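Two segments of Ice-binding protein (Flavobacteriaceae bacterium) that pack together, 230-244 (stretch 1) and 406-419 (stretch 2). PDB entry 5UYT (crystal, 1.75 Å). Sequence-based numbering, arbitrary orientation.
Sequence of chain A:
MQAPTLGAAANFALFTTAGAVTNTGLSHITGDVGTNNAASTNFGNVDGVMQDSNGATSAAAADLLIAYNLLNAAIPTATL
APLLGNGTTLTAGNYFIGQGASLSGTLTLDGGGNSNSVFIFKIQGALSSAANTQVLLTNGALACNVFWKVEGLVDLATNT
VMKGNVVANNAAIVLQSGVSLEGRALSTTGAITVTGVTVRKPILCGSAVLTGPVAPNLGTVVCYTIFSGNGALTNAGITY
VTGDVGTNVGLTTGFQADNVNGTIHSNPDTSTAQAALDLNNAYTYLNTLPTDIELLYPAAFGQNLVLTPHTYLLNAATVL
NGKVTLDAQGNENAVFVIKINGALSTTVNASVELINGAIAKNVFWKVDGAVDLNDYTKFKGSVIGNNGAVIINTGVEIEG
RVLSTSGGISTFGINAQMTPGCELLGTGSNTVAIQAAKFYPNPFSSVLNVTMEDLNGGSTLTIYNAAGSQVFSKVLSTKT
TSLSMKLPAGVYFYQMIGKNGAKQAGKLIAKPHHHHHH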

# COMPACT_ATOMS: atom_id res chain seq x y z
N ASN A 230 -19.65 9.50 24.24
CA ASN A 230 -20.09 9.03 25.57
C ASN A 230 -18.89 8.60 26.41
O ASN A 230 -18.28 7.56 26.12
N GLY A 231 -18.57 9.38 27.44
CA GLY A 231 -17.48 9.02 28.36
C GLY A 231 -16.61 10.24 28.66
O GLY A 231 -16.50 11.14 27.82
N ALA A 232 -15.96 10.22 29.82
CA ALA A 232 -15.15 11.36 30.25
C ALA A 232 -14.02 11.62 29.26
O ALA A 232 -13.44 10.68 28.74
N LEU A 233 -13.70 12.89 29.03
CA LEU A 233 -12.52 13.22 28.22
C LEU A 233 -11.56 13.93 29.16
O LEU A 233 -11.91 14.97 29.71
N THR A 234 -10.36 13.36 29.37
CA THR A 234 -9.44 13.90 30.38
C THR A 234 -8.08 14.07 29.76
O THR A 234 -7.51 13.10 29.26
N ASN A 235 -7.56 15.29 29.79
CA ASN A 235 -6.17 15.51 29.41
C ASN A 235 -5.29 15.70 30.64
O ASN A 235 -5.74 16.26 31.65
N ALA A 236 -4.06 15.22 30.56
CA ALA A 236 -3.01 15.54 31.55
C ALA A 236 -1.77 16.02 30.83
O ALA A 236 -1.59 15.71 29.63
N GLY A 237 -0.92 16.75 31.56
CA GLY A 237 0.31 17.28 30.97
C GLY A 237 0.01 18.47 30.06
O GLY A 237 -1.10 19.02 30.04
N ILE A 238 1.03 18.85 29.30
CA ILE A 238 1.00 20.00 28.39
C ILE A 238 0.61 19.53 26.99
O ILE A 238 1.38 18.85 26.28
N THR A 239 -0.59 19.94 26.59
CA THR A 239 -1.19 19.45 25.35
C THR A 239 -1.62 20.66 24.56
O THR A 239 -2.15 21.63 25.16
N TYR A 240 -1.43 20.60 23.24
CA TYR A 240 -1.95 21.67 22.35
C TYR A 240 -2.88 21.05 21.29
O TYR A 240 -2.61 19.95 20.80
N VAL A 241 -3.98 21.73 21.00
CA VAL A 241 -4.96 21.22 20.05
C VAL A 241 -5.36 22.34 19.10
O VAL A 241 -5.55 23.49 19.55
N THR A 242 -5.49 22.03 17.79
CA THR A 242 -6.19 22.93 16.89
C THR A 242 -7.49 22.20 16.53
O THR A 242 -7.47 21.07 16.03
N GLY A 243 -8.60 22.85 16.86
CA GLY A 243 -9.96 22.33 16.68
C GLY A 243 -10.62 22.17 18.03
O GLY A 243 -10.05 22.57 19.06
N ASP A 244 -11.85 21.63 18.04
CA ASP A 244 -12.63 21.58 19.30
C ASP A 244 -12.40 20.28 20.03
O ASP A 244 -12.01 19.28 19.41
N SER A 406 -18.30 5.82 21.65
CA SER A 406 -18.59 5.45 23.02
C SER A 406 -17.33 4.99 23.71
O SER A 406 -16.64 4.08 23.26
N GLY A 407 -17.01 5.62 24.83
CA GLY A 407 -15.78 5.28 25.48
C GLY A 407 -15.11 6.53 25.95
O GLY A 407 -15.09 7.56 25.26
N GLY A 408 -14.54 6.43 27.13
CA GLY A 408 -13.75 7.54 27.66
C GLY A 408 -12.47 7.74 26.89
O GLY A 408 -12.00 6.83 26.17
N ILE A 409 -11.91 8.93 26.99
CA ILE A 409 -10.68 9.26 26.26
C ILE A 409 -9.73 9.95 27.23
O ILE A 409 -10.12 10.91 27.92
N SER A 410 -8.48 9.46 27.27
CA SER A 410 -7.47 10.03 28.15
C SER A 410 -6.29 10.40 27.29
O SER A 410 -5.80 9.54 26.54
N THR A 411 -5.85 11.65 27.39
CA THR A 411 -4.73 12.11 26.59
C THR A 411 -3.62 12.60 27.52
O THR A 411 -3.91 13.10 28.65
N PHE A 412 -2.37 12.50 27.05
CA PHE A 412 -1.22 12.83 27.87
C PHE A 412 -0.21 13.62 27.02
O PHE A 412 0.48 13.02 26.18
N GLY A 413 -0.12 14.94 27.19
CA GLY A 413 0.98 15.68 26.58
C GLY A 413 1.06 15.48 25.07
O GLY A 413 2.15 15.20 24.54
N ILE A 414 -0.05 15.72 24.39
CA ILE A 414 -0.14 15.45 22.93
C ILE A 414 -0.24 16.76 22.14
O ILE A 414 -0.45 17.84 22.73
N ASN A 415 -0.08 16.66 20.82
CA ASN A 415 -0.29 17.80 19.93
C ASN A 415 -1.18 17.31 18.80
O ASN A 415 -0.78 16.44 18.02
N ALA A 416 -2.41 17.82 18.75
CA ALA A 416 -3.37 17.24 17.81
C ALA A 416 -3.98 18.37 17.01
O ALA A 416 -4.51 19.33 17.60
N GLN A 417 -3.93 18.26 15.68
CA GLN A 417 -4.37 19.33 14.81
C GLN A 417 -5.29 18.82 13.74
O GLN A 417 -4.91 17.96 12.95
N MET A 418 -6.52 19.32 13.72
CA MET A 418 -7.49 18.88 12.72
C MET A 418 -7.02 19.19 11.30
O MET A 418 -6.30 20.17 11.06
N THR A 419 -7.44 18.33 10.38
CA THR A 419 -7.23 18.50 8.95
C THR A 419 -8.39 19.36 8.40
O THR A 419 -9.39 19.56 9.11

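The most unusual feature of this contact is the way one buried asparagine and two threonines stitch the strands together where their register slips by one residue. Two parallel ladders, Leu 233 to Ala 236 beside Ile 409 to Phe 412 and Tyr 240 to Thr 242 beside Asn 415 to Gln 417, are separated by loops, and Asn 235 bridges the break. Its chi1 is t, and Asn 235 OD1 accepts two hydrogen bonds: from Thr 411 OG1 across the interface (2.7 Å) and from Thr 239 OG1 in its own stretch (2.6 Å). Asn 235 ND2 also gives a weak bond to Gly 237 O (3.3 Å) and is satisfied elsewhere in the structure. Thr 239, an m rotamer, uses its hydroxyl twice, since OG1 also accepts from Ile 414 N (3.0 Å). A hydroxyl suits this place because it can donate and accept at once. Thr 411, with chi1 p, sets its own hydroxyl within reach of the amide.

On the same face as Asn 235 and Thr 411 lie buried apolar groups. Leu 233 (t, p) brings its tip nearer the other strand, with CD1 3.7 Å from CG2 of Ile 409 (m, t). Further along, Val 241 (t) lies beside Ala 416. Between the ladders, Thr 239 CG2 rests 3.6 Å from Ile 414 CG1, an apolar contact added to its polar role.

The other face is more open and more polar. Thr 234 and Ser 410, both m, share water 1: it lies 3.2 Å from Thr 234 OG1, binds Ser 410 OG weakly at 3.4 Å, and donates to Ala 232 O at 3.0 Å. Water 2 donates to Thr 234 O and to Thr 411 O, 2.9 Å each. The methyl of Ala 236 lies beside the Phe 412 ring (m), its CB 3.9 Å from Phe 412 CD1 and oblique to the ring. Tyr 240 (m) sets CB 3.8 Å from Asn 415 OD1 while the end of its side chain leads away. Asn 415 (t) instead uses ND2 to donate to Gln 417 OE1 at 2.9 Å. Thr 242 (m) places OG1 3.7 Å from Gln 417 CG, and water 3 joins the pair, 2.8 Å from Thr 242 OG1 and accepting weakly from Gln 417 NE2 at 2.7 Å.

Extended Met 418 (p, t, t) brings SD to 3.7 Å from Gly 243 CA. At Gly 243 and Gly 231 the backbone angles alone call for glycine, and at Gly 231 a CB would also clash with Gly 408 N.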

# COMPACT_ATOMS: atom_id res chain seq x y z
CB ASN A 230 -21.09 7.86 25.43
CG ASN A 230 -21.73 7.46 26.75
OD1 ASN A 230 -21.18 7.65 27.82
ND2 ASN A 230 -22.92 6.91 26.66
CB ALA A 232 -14.57 11.09 31.63
CB LEU A 233 -12.93 14.09 27.02
CG LEU A 233 -11.84 14.81 26.23
CD1 LEU A 233 -10.78 13.83 25.70
CD2 LEU A 233 -12.46 15.65 25.11
CB THR A 234 -9.29 12.96 31.57
OG1 THR A 234 -10.59 12.74 32.13
CG2 THR A 234 -8.45 13.66 32.67
CB ASN A 235 -6.01 16.76 28.53
CG ASN A 235 -4.55 17.02 28.15
OD1 ASN A 235 -3.92 16.27 27.34
ND2 ASN A 235 -3.95 18.06 28.77
CB ALA A 236 -2.65 14.32 32.38
CB ILE A 238 2.39 20.72 28.39
CG1 ILE A 238 2.78 21.22 29.81
CG2 ILE A 238 2.39 21.86 27.35
CD1 ILE A 238 1.80 22.22 30.43
CB THR A 239 -2.39 18.56 25.70
OG1 THR A 239 -1.86 17.29 26.13
CG2 THR A 239 -3.33 18.36 24.52
CB TYR A 240 -0.81 22.35 21.59
CG TYR A 240 -0.08 23.31 22.50
CD1 TYR A 240 -0.38 24.68 22.50
CD2 TYR A 240 0.88 22.84 23.40
CE1 TYR A 240 0.28 25.54 23.39
CE2 TYR A 240 1.52 23.68 24.28
CZ TYR A 240 1.22 25.03 24.25
OH TYR A 240 1.93 25.83 25.13
CB VAL A 241 -6.25 20.72 20.79
CG1 VAL A 241 -7.31 20.26 19.76
CG2 VAL A 241 -5.91 19.54 21.72
CB THR A 242 -5.38 23.22 15.63
OG1 THR A 242 -4.14 23.83 16.04
CG2 THR A 242 -6.15 24.18 14.70
CB ASP A 244 -14.14 21.72 19.01
CG ASP A 244 -14.59 23.17 18.75
OD1 ASP A 244 -13.78 24.04 18.39
OD2 ASP A 244 -15.82 23.44 18.84
CB SER A 406 -19.66 4.37 23.09
OG SER A 406 -19.97 4.19 24.44
CB ILE A 409 -10.94 10.23 25.06
CG1 ILE A 409 -11.92 9.63 24.02
CG2 ILE A 409 -9.62 10.63 24.38
CD1 ILE A 409 -12.23 10.63 22.90
CB SER A 410 -7.04 9.03 29.23
OG SER A 410 -8.18 8.56 29.95
CB THR A 411 -5.13 13.26 25.61
OG1 THR A 411 -5.62 14.39 26.35
CG2 THR A 411 -6.29 12.75 24.69
CB PHE A 412 -0.57 11.53 28.41
CG PHE A 412 -1.46 10.75 29.33
CD1 PHE A 412 -1.46 10.99 30.71
CD2 PHE A 412 -2.31 9.77 28.84
CE1 PHE A 412 -2.29 10.28 31.58
CE2 PHE A 412 -3.16 9.08 29.71
CZ PHE A 412 -3.15 9.32 31.09
CB ILE A 414 -1.33 14.53 22.58
CG1 ILE A 414 -2.69 15.25 22.73
CG2 ILE A 414 -1.32 13.23 23.42
CD1 ILE A 414 -3.84 14.40 22.13
CB ASN A 415 1.04 18.36 19.44
CG ASN A 415 0.86 19.71 18.73
OD1 ASN A 415 1.50 20.74 19.10
ND2 ASN A 415 0.02 19.72 17.76
CB ALA A 416 -4.45 16.47 18.57
CB GLN A 417 -3.15 20.05 14.16
CG GLN A 417 -2.24 20.73 15.23
CD GLN A 417 -0.97 21.34 14.66
OE1 GLN A 417 0.14 21.17 15.24
NE2 GLN A 417 -1.10 22.06 13.58
CB MET A 418 -8.85 19.54 12.98
CG MET A 418 -8.87 21.04 12.82
SD MET A 418 -10.57 21.67 13.07
CE MET A 418 -10.30 23.42 12.87
CB THR A 419 -7.19 17.12 8.27
OG1 THR A 419 -8.27 16.33 8.78
CG2 THR A 419 -5.84 16.40 8.64
O HOH W 1 -11.19 9.98 30.57
O HOH W 2 -5.39 11.92 30.90
O HOH W 3 -3.05 23.96 13.45